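Local coordinates for protein RNA 2',3'-cyclic phosphodiesterase (Deinococcus radiodurans, PDB 5H7E) that belongs to the LigT-like phosphoesterases of the 2H clan, a family recognised by two His-x-Thr/Ser sequence motifs, at residues V43-L48 / E103-L108; L73-R78 / T96-L101; P152-Y157 / S172-R177. One frame throughout, in Å; residues are numbered along the deposited sequence.

Contact 1: residues V43-L48 / E103-L108; sequences VTLSYL and ELAENL. With SO4 (sulfate ion), chain D.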
loop_
_atom_site.group_PDB
_atom_site.type_symbol
_atom_site.label_atom_id
_atom_site.label_comp_id
_atom_site.label_asym_id
_atom_site.label_seq_id
_atom_site.Cartn_x
_atom_site.Cartn_y
_atom_site.Cartn_z
ATOM N N VAL A 43 -1.830 0.831 2.129
ATOM C CA VAL A 43 -2.386 -0.131 1.152
ATOM C C VAL A 43 -1.780 0.197 -0.217
ATOM O O VAL A 43 -2.167 1.193 -0.820
ATOM C CB VAL A 43 -3.907 -0.041 1.070
ATOM C CG1 VAL A 43 -4.430 -1.073 0.049
ATOM C CG2 VAL A 43 -4.608 -0.258 2.432
ATOM N N THR A 44 -0.777 -0.574 -0.653
ATOM C CA THR A 44 -0.080 -0.251 -1.911
ATOM C C THR A 44 -0.938 -0.627 -3.096
ATOM O O THR A 44 -1.510 -1.720 -3.141
ATOM C CB THR A 44 1.214 -1.012 -1.967
ATOM O OG1 THR A 44 1.988 -0.655 -0.832
ATOM C CG2 THR A 44 2.045 -0.630 -3.267
ATOM N N LEU A 45 -0.989 0.257 -4.094
ATOM C CA LEU A 45 -1.668 -0.035 -5.358
ATOM C C LEU A 45 -0.690 -0.328 -6.505
ATOM O O LEU A 45 -1.008 -1.130 -7.381
ATOM C CB LEU A 45 -2.561 1.151 -5.760
ATOM C CG LEU A 45 -3.901 1.282 -4.986
ATOM C CD1 LEU A 45 -3.762 1.840 -3.661
ATOM C CD2 LEU A 45 -4.920 2.120 -5.784
ATOM N N SER A 46 0.472 0.316 -6.517
ATOM C CA SER A 46 1.479 0.005 -7.506
ATOM C C SER A 46 2.816 0.509 -6.989
ATOM O O SER A 46 2.897 1.568 -6.354
ATOM C CB SER A 46 1.173 0.701 -8.847
ATOM O OG SER A 46 2.113 0.219 -9.818
ATOM N N TYR A 47 3.864 -0.259 -7.259
ATOM C CA TYR A 47 5.222 0.089 -6.850
ATOM C C TYR A 47 6.068 0.322 -8.090
ATOM O O TYR A 47 6.072 -0.500 -8.999
ATOM C CB TYR A 47 5.793 -1.046 -5.981
ATOM C CG TYR A 47 7.251 -0.920 -5.709
ATOM C CD1 TYR A 47 7.750 0.156 -5.031
ATOM C CD2 TYR A 47 8.138 -1.895 -6.159
ATOM C CE1 TYR A 47 9.103 0.289 -4.809
ATOM C CE2 TYR A 47 9.500 -1.780 -5.913
ATOM C CZ TYR A 47 9.961 -0.691 -5.266
ATOM O OH TYR A 47 11.334 -0.586 -5.027
ATOM N N LEU A 48 6.789 1.442 -8.096
ATOM C CA LEU A 48 7.565 1.926 -9.243
ATOM C C LEU A 48 9.010 2.071 -8.802
ATOM O O LEU A 48 9.402 3.106 -8.228
ATOM C CB LEU A 48 7.005 3.278 -9.709
ATOM C CG LEU A 48 5.535 3.308 -10.199
ATOM C CD1 LEU A 48 4.510 3.249 -9.090
ATOM C CD2 LEU A 48 5.301 4.603 -10.941
ATOM N N GLU A 103 -10.446 -1.920 -9.183
ATOM C CA GLU A 103 -10.549 -1.167 -10.424
ATOM C C GLU A 103 -9.570 0.001 -10.434
ATOM O O GLU A 103 -8.906 0.241 -11.434
ATOM C CB GLU A 103 -12.004 -0.676 -10.583
ATOM C CG GLU A 103 -12.282 0.575 -11.376
ATOM C CD GLU A 103 -13.777 1.053 -11.257
ATOM O OE1 GLU A 103 -14.603 0.394 -10.614
ATOM O OE2 GLU A 103 -14.122 2.096 -11.817
ATOM N N LEU A 104 -9.440 0.695 -9.323
ATOM C CA LEU A 104 -8.472 1.805 -9.261
ATOM C C LEU A 104 -7.051 1.300 -9.438
ATOM O O LEU A 104 -6.268 1.862 -10.212
ATOM C CB LEU A 104 -8.613 2.546 -7.937
ATOM C CG LEU A 104 -7.590 3.692 -7.712
ATOM C CD1 LEU A 104 -7.769 4.781 -8.767
ATOM C CD2 LEU A 104 -7.904 4.257 -6.318
ATOM N N ALA A 105 -6.700 0.223 -8.742
ATOM C CA ALA A 105 -5.346 -0.296 -8.899
ATOM C C ALA A 105 -5.067 -0.747 -10.316
ATOM O O ALA A 105 -3.972 -0.500 -10.844
ATOM C CB ALA A 105 -5.122 -1.451 -7.927
ATOM N N GLU A 106 -6.036 -1.424 -10.959
ATOM C CA GLU A 106 -5.767 -1.908 -12.303
ATOM C C GLU A 106 -5.684 -0.753 -13.304
ATOM O O GLU A 106 -4.875 -0.816 -14.248
ATOM C CB GLU A 106 -6.824 -2.927 -12.743
ATOM C CG GLU A 106 -6.834 -4.160 -11.824
ATOM C CD GLU A 106 -5.555 -5.016 -11.909
ATOM O OE1 GLU A 106 -5.427 -5.953 -11.091
ATOM O OE2 GLU A 106 -4.693 -4.782 -12.788
ATOM N N ASN A 107 -6.549 0.277 -13.153
ATOM C CA ASN A 107 -6.464 1.455 -14.041
ATOM C C ASN A 107 -5.144 2.185 -13.831
ATOM O O ASN A 107 -4.543 2.681 -14.795
ATOM C CB ASN A 107 -7.602 2.437 -13.769
ATOM C CG ASN A 107 -8.910 2.066 -14.464
ATOM O OD1 ASN A 107 -9.380 2.800 -15.306
ATOM N ND2 ASN A 107 -9.486 0.953 -14.106
ATOM N N LEU A 108 -4.698 2.275 -12.570
ATOM C CA LEU A 108 -3.431 2.930 -12.273
ATOM C C LEU A 108 -2.279 2.186 -12.938
ATOM O O LEU A 108 -1.426 2.784 -13.616
ATOM C CB LEU A 108 -3.297 2.976 -10.739
ATOM C CG LEU A 108 -2.111 3.676 -10.222
ATOM C CD1 LEU A 108 -2.254 5.209 -10.522
ATOM C CD2 LEU A 108 -2.056 3.404 -8.716
HETATM S S SO4 D . 3.646 -4.003 0.608
HETATM O O1 SO4 D . 4.991 -3.756 0.143
HETATM O O2 SO4 D . 3.506 -5.458 0.806
HETATM O O3 SO4 D . 3.513 -3.205 1.819
HETATM O O4 SO4 D . 2.667 -3.600 -0.338
#

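Contact 2: residues L73-R78 / T96-L101; sequences LHVNLR and TEAEGL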
loop_
_atom_site.group_PDB
_atom_site.type_symbol
_atom_site.label_atom_id
_atom_site.label_comp_id
_atom_site.label_asym_id
_atom_site.label_seq_id
_atom_site.Cartn_x
_atom_site.Cartn_y
_atom_site.Cartn_z
ATOM N N LEU A 73 -13.220 6.257 -0.732
ATOM C CA LEU A 73 -13.420 4.815 -0.726
ATOM C C LEU A 73 -13.643 4.351 0.701
ATOM O O LEU A 73 -13.001 4.841 1.617
ATOM C CB LEU A 73 -12.210 4.082 -1.306
ATOM C CG LEU A 73 -11.867 4.483 -2.754
ATOM C CD1 LEU A 73 -10.664 3.666 -3.159
ATOM C CD2 LEU A 73 -13.054 4.222 -3.672
ATOM N N HIS A 74 -14.548 3.388 0.891
ATOM C CA HIS A 74 -14.813 2.862 2.220
ATOM C C HIS A 74 -14.092 1.537 2.347
ATOM O O HIS A 74 -14.463 0.564 1.689
ATOM C CB HIS A 74 -16.300 2.713 2.461
ATOM C CG HIS A 74 -16.596 2.332 3.875
ATOM N ND1 HIS A 74 -17.231 1.159 4.221
ATOM C CD2 HIS A 74 -16.256 2.937 5.042
ATOM C CE1 HIS A 74 -17.318 1.081 5.536
ATOM N NE2 HIS A 74 -16.743 2.152 6.057
ATOM N N VAL A 75 -12.989 1.523 3.120
ATOM C CA VAL A 75 -12.080 0.396 3.147
ATOM C C VAL A 75 -12.344 -0.413 4.402
ATOM O O VAL A 75 -12.403 0.153 5.497
ATOM C CB VAL A 75 -10.624 0.873 3.139
ATOM C CG1 VAL A 75 -9.663 -0.365 2.976
ATOM C CG2 VAL A 75 -10.387 1.876 1.961
ATOM N N ASN A 76 -12.546 -1.725 4.227
ATOM C CA ASN A 76 -12.848 -2.623 5.338
ATOM C C ASN A 76 -11.662 -3.524 5.599
ATOM O O ASN A 76 -11.143 -4.132 4.662
ATOM C CB ASN A 76 -14.048 -3.465 4.965
ATOM C CG ASN A 76 -15.241 -2.607 4.662
ATOM O OD1 ASN A 76 -15.836 -2.063 5.577
ATOM N ND2 ASN A 76 -15.608 -2.496 3.386
ATOM N N LEU A 77 -11.241 -3.614 6.863
ATOM C CA LEU A 77 -10.320 -4.675 7.264
ATOM C C LEU A 77 -11.033 -6.009 7.257
ATOM O O LEU A 77 -12.233 -6.090 7.585
ATOM C CB LEU A 77 -9.790 -4.448 8.678
ATOM C CG LEU A 77 -8.973 -3.189 8.967
ATOM C CD1 LEU A 77 -8.498 -3.228 10.410
ATOM C CD2 LEU A 77 -7.802 -3.077 7.993
ATOM N N ARG A 78 -10.298 -7.063 6.842
ATOM C CA ARG A 78 -10.871 -8.395 6.841
ATOM C C ARG A 78 -9.967 -9.279 7.704
ATOM O O ARG A 78 -9.754 -8.952 8.866
ATOM C CB ARG A 78 -11.088 -8.917 5.400
ATOM C CG ARG A 78 -12.006 -7.953 4.567
ATOM C CD ARG A 78 -13.459 -8.011 5.128
ATOM N NE ARG A 78 -14.080 -9.319 4.920
ATOM C CZ ARG A 78 -15.312 -9.631 5.334
ATOM N NH1 ARG A 78 -15.965 -8.772 6.083
ATOM N NH2 ARG A 78 -15.839 -10.837 5.075
ATOM N N THR A 96 -7.599 -6.075 2.958
ATOM C CA THR A 96 -8.508 -4.930 2.951
ATOM C C THR A 96 -9.403 -5.065 1.735
ATOM O O THR A 96 -8.983 -5.608 0.709
ATOM C CB THR A 96 -7.787 -3.592 2.874
ATOM O OG1 THR A 96 -6.883 -3.627 1.747
ATOM C CG2 THR A 96 -6.908 -3.380 4.112
ATOM N N GLU A 97 -10.661 -4.633 1.896
ATOM C CA GLU A 97 -11.619 -4.693 0.774
ATOM C C GLU A 97 -12.277 -3.334 0.651
ATOM O O GLU A 97 -12.604 -2.723 1.656
ATOM C CB GLU A 97 -12.692 -5.738 1.033
ATOM C CG GLU A 97 -13.714 -5.912 -0.090
ATOM C CD GLU A 97 -14.923 -4.962 0.008
ATOM O OE1 GLU A 97 -15.270 -4.525 1.125
ATOM O OE2 GLU A 97 -15.525 -4.662 -1.049
ATOM N N ALA A 98 -12.506 -2.866 -0.594
ATOM C CA ALA A 98 -13.295 -1.648 -0.794
ATOM C C ALA A 98 -13.887 -1.698 -2.188
ATOM O O ALA A 98 -13.170 -2.010 -3.133
ATOM C CB ALA A 98 -12.442 -0.357 -0.657
ATOM N N GLU A 99 -15.145 -1.272 -2.316
ATOM C CA GLU A 99 -15.694 -1.116 -3.669
ATOM C C GLU A 99 -14.839 -0.137 -4.470
ATOM O O GLU A 99 -14.558 0.978 -4.025
ATOM C CB GLU A 99 -17.137 -0.596 -3.577
ATOM C CG GLU A 99 -17.822 -0.529 -4.957
ATOM C CD GLU A 99 -19.173 0.147 -4.952
ATOM O OE1 GLU A 99 -19.590 0.717 -3.908
ATOM O OE2 GLU A 99 -19.840 0.098 -6.016
ATOM N N GLY A 100 -14.436 -0.536 -5.668
ATOM C CA GLY A 100 -13.645 0.365 -6.498
ATOM C C GLY A 100 -12.150 0.194 -6.383
ATOM O O GLY A 100 -11.419 0.698 -7.265
ATOM N N LEU A 101 -11.670 -0.496 -5.347
ATOM C CA LEU A 101 -10.219 -0.468 -5.081
ATOM C C LEU A 101 -9.444 -1.292 -6.114
ATOM O O LEU A 101 -8.389 -0.850 -6.595
ATOM C CB LEU A 101 -9.936 -0.941 -3.672
ATOM C CG LEU A 101 -8.431 -0.977 -3.303
ATOM C CD1 LEU A 101 -7.788 0.415 -3.378
ATOM C CD2 LEU A 101 -8.385 -1.465 -1.903
HETATM O O HOH W 1 -15.613 2.233 -1.640
HETATM O O HOH W 2 -16.454 -0.073 -0.029
#

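Contact 3: residues P152-Y157 / S172-R177; sequences PGLTLY and STFRFR. With SO4 (sulfate ion), chain F.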
loop_
_atom_site.group_PDB
_atom_site.type_symbol
_atom_site.label_atom_id
_atom_site.label_comp_id
_atom_site.label_asym_id
_atom_site.label_seq_id
_atom_site.Cartn_x
_atom_site.Cartn_y
_atom_site.Cartn_z
ATOM N N PRO A 152 -9.924 9.496 1.953
ATOM C CA PRO A 152 -10.272 10.678 1.157
ATOM C C PRO A 152 -9.455 10.841 -0.108
ATOM O O PRO A 152 -9.866 11.653 -0.949
ATOM C CB PRO A 152 -10.041 11.835 2.133
ATOM C CG PRO A 152 -9.067 11.354 3.079
ATOM C CD PRO A 152 -9.215 9.846 3.194
ATOM N N GLY A 153 -8.345 10.122 -0.269
ATOM C CA GLY A 153 -7.538 10.362 -1.450
ATOM C C GLY A 153 -6.538 9.240 -1.619
ATOM O O GLY A 153 -6.458 8.320 -0.811
ATOM N N LEU A 154 -5.791 9.346 -2.711
ATOM C CA LEU A 154 -4.746 8.406 -3.085
ATOM C C LEU A 154 -3.446 9.162 -2.909
ATOM O O LEU A 154 -3.410 10.364 -3.190
ATOM C CB LEU A 154 -4.927 7.999 -4.554
ATOM C CG LEU A 154 -3.836 7.045 -5.119
ATOM C CD1 LEU A 154 -3.823 5.747 -4.402
ATOM C CD2 LEU A 154 -4.000 6.839 -6.619
ATOM N N THR A 155 -2.413 8.500 -2.409
ATOM C CA THR A 155 -1.165 9.221 -2.162
ATOM C C THR A 155 -0.060 8.648 -3.044
ATOM O O THR A 155 0.074 7.431 -3.183
ATOM C CB THR A 155 -0.780 9.120 -0.709
ATOM O OG1 THR A 155 -1.809 9.735 0.108
ATOM C CG2 THR A 155 0.618 9.805 -0.454
ATOM N N LEU A 156 0.779 9.548 -3.600
ATOM C CA LEU A 156 2.006 9.117 -4.258
ATOM C C LEU A 156 3.165 9.346 -3.292
ATOM O O LEU A 156 3.403 10.475 -2.877
ATOM C CB LEU A 156 2.200 9.878 -5.575
ATOM C CG LEU A 156 3.521 9.625 -6.325
ATOM C CD1 LEU A 156 3.546 8.207 -6.875
ATOM C CD2 LEU A 156 3.730 10.634 -7.530
ATOM N N TYR A 157 3.828 8.268 -2.885
ATOM C CA TYR A 157 4.935 8.295 -1.928
ATOM C C TYR A 157 6.254 8.104 -2.642
ATOM O O TYR A 157 6.337 7.414 -3.669
ATOM C CB TYR A 157 4.787 7.132 -0.931
ATOM C CG TYR A 157 3.656 7.250 0.042
ATOM C CD1 TYR A 157 3.817 8.011 1.205
ATOM C CD2 TYR A 157 2.446 6.611 -0.188
ATOM C CE1 TYR A 157 2.776 8.085 2.136
ATOM C CE2 TYR A 157 1.392 6.706 0.725
ATOM C CZ TYR A 157 1.583 7.438 1.877
ATOM O OH TYR A 157 0.530 7.522 2.764
ATOM N N SER A 172 2.670 13.665 -3.453
ATOM C CA SER A 172 1.455 14.340 -3.862
ATOM C C SER A 172 0.285 13.527 -3.343
ATOM O O SER A 172 0.412 12.329 -3.109
ATOM C CB SER A 172 1.364 14.482 -5.383
ATOM O OG SER A 172 0.409 15.483 -5.655
ATOM N N THR A 173 -0.838 14.192 -3.113
ATOM C CA THR A 173 -2.064 13.489 -2.783
ATOM C C THR A 173 -3.120 13.842 -3.819
ATOM O O THR A 173 -3.100 14.939 -4.392
ATOM C CB THR A 173 -2.583 13.812 -1.383
ATOM O OG1 THR A 173 -2.804 15.224 -1.265
ATOM C CG2 THR A 173 -1.591 13.368 -0.329
ATOM N N PHE A 174 -4.002 12.890 -4.094
ATOM C CA PHE A 174 -5.020 13.055 -5.141
ATOM C C PHE A 174 -6.373 12.769 -4.518
ATOM O O PHE A 174 -6.651 11.632 -4.145
ATOM C CB PHE A 174 -4.764 12.124 -6.323
ATOM C CG PHE A 174 -3.317 12.034 -6.705
ATOM C CD1 PHE A 174 -2.715 13.085 -7.381
ATOM C CD2 PHE A 174 -2.576 10.890 -6.408
ATOM C CE1 PHE A 174 -1.332 13.016 -7.685
ATOM C CE2 PHE A 174 -1.216 10.813 -6.698
ATOM C CZ PHE A 174 -0.604 11.880 -7.356
ATOM N N ARG A 175 -7.197 13.807 -4.363
ATOM C CA ARG A 175 -8.461 13.640 -3.653
ATOM C C ARG A 175 -9.478 12.901 -4.517
ATOM O O ARG A 175 -9.599 13.169 -5.718
ATOM C CB ARG A 175 -9.018 15.017 -3.302
ATOM C CG ARG A 175 -10.130 15.017 -2.305
ATOM C CD ARG A 175 -10.407 16.442 -1.749
ATOM N NE ARG A 175 -11.112 16.347 -0.471
ATOM C CZ ARG A 175 -10.519 16.036 0.681
ATOM N NH1 ARG A 175 -11.231 15.934 1.795
ATOM N NH2 ARG A 175 -9.212 15.824 0.720
ATOM N N PHE A 176 -10.251 12.024 -3.884
ATOM C CA PHE A 176 -11.423 11.432 -4.536
ATOM C C PHE A 176 -12.524 12.481 -4.549
ATOM O O PHE A 176 -13.089 12.826 -3.495
ATOM C CB PHE A 176 -11.863 10.177 -3.768
ATOM C CG PHE A 176 -10.872 9.061 -3.764
ATOM C CD1 PHE A 176 -10.488 8.449 -4.962
ATOM C CD2 PHE A 176 -10.375 8.558 -2.541
ATOM C CE1 PHE A 176 -9.603 7.405 -4.961
ATOM C CE2 PHE A 176 -9.457 7.498 -2.515
ATOM C CZ PHE A 176 -9.056 6.907 -3.712
ATOM N N ARG A 177 -12.843 13.000 -5.734
ATOM C CA ARG A 177 -13.722 14.147 -5.847
ATOM C C ARG A 177 -15.079 13.782 -6.417
ATOM O O ARG A 177 -15.888 14.667 -6.714
ATOM C CB ARG A 177 -13.065 15.244 -6.688
ATOM C CG ARG A 177 -11.806 15.763 -5.987
ATOM C CD ARG A 177 -11.196 16.947 -6.726
ATOM N NE ARG A 177 -9.937 17.377 -6.122
ATOM C CZ ARG A 177 -9.824 18.262 -5.127
ATOM N NH1 ARG A 177 -10.907 18.824 -4.595
ATOM N NH2 ARG A 177 -8.616 18.565 -4.647
HETATM S S SO4 F . -6.203 16.543 -6.870
HETATM O O1 SO4 F . -5.036 17.391 -7.181
HETATM O O2 SO4 F . -5.908 15.274 -7.514
HETATM O O3 SO4 F . -7.429 17.095 -7.463
HETATM O O4 SO4 F . -6.402 16.477 -5.412
HETATM O O HOH W 3 -11.985 13.280 -0.697
#

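Contact 1: residues V43-L48 / E103-L108
Leu45 packs on the face of helix 101-114 formed by Leu104, Ala105 and Leu108. The contact is buried and apolar. With CG anti to the carbonyl carbon (chi1 -77°), the Leu45 side chain lies against the helix. CD2 is the branch that does most of the touching. It sits 3.6 Å from Leu104 CG, and the two leucine side chains cross obliquely. The same methyl is 4.2 Å from Ala105 CB. One turn further on, Leu108 CD2 reaches back to Leu45 CB at 3.8 Å and to Ser46 CB at 4.2 Å. The backbones come closest at Ala105, whose side chain is only a methyl, with Leu45 CA and Ala105 CA 5.1 Å apart.

The polar atoms nearby are bonded to neighbours beyond the two segments. Leu45 O accepts from Arg109 NE on the same helix. Asp121 binds Ser46 OG through OD2 and Tyr47 N through OD1.

Just before Leu45, Thr44 OG1 lies 3.1 Å from O4 of a sulfate ion, which is hydrogen-bonded to His127 NE2 and Thr129 OG1.

Leu45 and Ser46 together face Tyr10 of strand 6-13, forming a classic beta bulge. It turns both side chains toward the helix. The sulfate beside Thr44, His127 and Thr129 is consistent with the site expected between the two His-x-Thr motifs of a 2H phosphoesterase.

Contact 2: residues L73-R78 / T96-L101
Glu97 and Asn76 form an antiparallel hydrogen-bonded pair in the beta hairpin of strands 73-83 and 91-97. Asn76 N donates to Glu97 O at 2.8 Å, and Glu97 N returns a bond to Asn76 O at 2.9 Å. Their side chains lie side by side and point the same way. Glu97 bends at chi2 (-88°), which turns its CD back toward Asn76. Asn76 ND2 then donates to Glu97 OE1 at 3.1 Å, nearly along the C-O axis of that oxygen. Amide and carboxylate planes are only 2° apart. The same ND2 makes a weak second bond to Glu97 O, so the amide spans the side chain and backbone of one residue.

Thr96 faces the other side of the sheet, in a non-hydrogen-bonded pair with Leu77. Its CB meets Val75 CG1 at 3.7 Å, and its CG2 meets Leu77 CD2 at 4.0 Å. Leu77 in turn rests on Ile18 and Leu22 of helix 16-26.

Leu73 packs where the hairpin strand gives way to helix 101-114. A type II turn from Ala98 to Leu101 makes this change, with Gly100 at the N-cap position of the helix. Leu73 CD2 lies 3.6 Å from Glu99 O, while CD1 approaches Leu101 CD1 at 4.3 Å.

Beyond Ala98 the two chains separate, and water takes over from direct backbone bonding between His74 and Glu99. One water accepts from His74 N and donates to Glu99 O. The other accepts from Glu99 N and donates to His74 O at 2.7 Å.

Contact 3: residues P152-Y157 / S172-R177
Leu154 and Phe174 are a hydrogen-bonded pair in the antiparallel beta hairpin of strands 148-160 and 167-175. Leu154 N donates to Phe174 O at 2.8 Å, and Phe174 N to Leu154 O at 2.7 Å. Leu156 N bonds Ser172 O; the return bond is weak. Past the strand end, Phe176 N donates to Pro152 O at 3.0 Å.

The edge of the Phe174 ring meets Leu156 CB, with CE2 3.7 Å away. On the opposite face of the sheet, Thr155 and Thr173 lie side by side. Gly153 allows close pairing with Arg175, and the Phe176 ring comes to it with CD2 3.4 Å from Gly153 N.

A sulfate ion sits at the outer edge of strand 167-175. Arg175 N, directed away from the partner strand, donates to sulfate O4 at 3.0 Å in a nearly straight bond (178°). Arg177 NE donates to O3 at 2.9 Å, and its NH2 to O4. Arg175 CB lies over one face of the Arg177 guanidinium, toward its rim. Thr64 OG1 also binds the ion. A backbone N-H, a guanidinium and a hydroxyl thus converge here, so the site would favour an anion, although this sulfate probably came from the crystallisation liquor.

In the fold
All three contacts reach one antiparallel sheet. Along the chain, contact 2 is nested inside the loop closed by contact 1, and contact 3 follows. Centres of contacts 1 and 2 are about 13 Å apart, those of 1 and 3 about 12 Å, and those of 2 and 3 about 16 Å. Strand 91-97 of contact 2 runs on into helix 101-114 of contact 1. Strands 73-83 and 148-160 are sheet neighbours, which ties contact 2 to contact 3. The contacts also touch directly: Leu73 CD1 lies 3.7 Å from Phe176 CZ, and Leu104 CD2 lies 3.8 Å from Phe176 CE1. One apolar core therefore joins both hairpins to the helix.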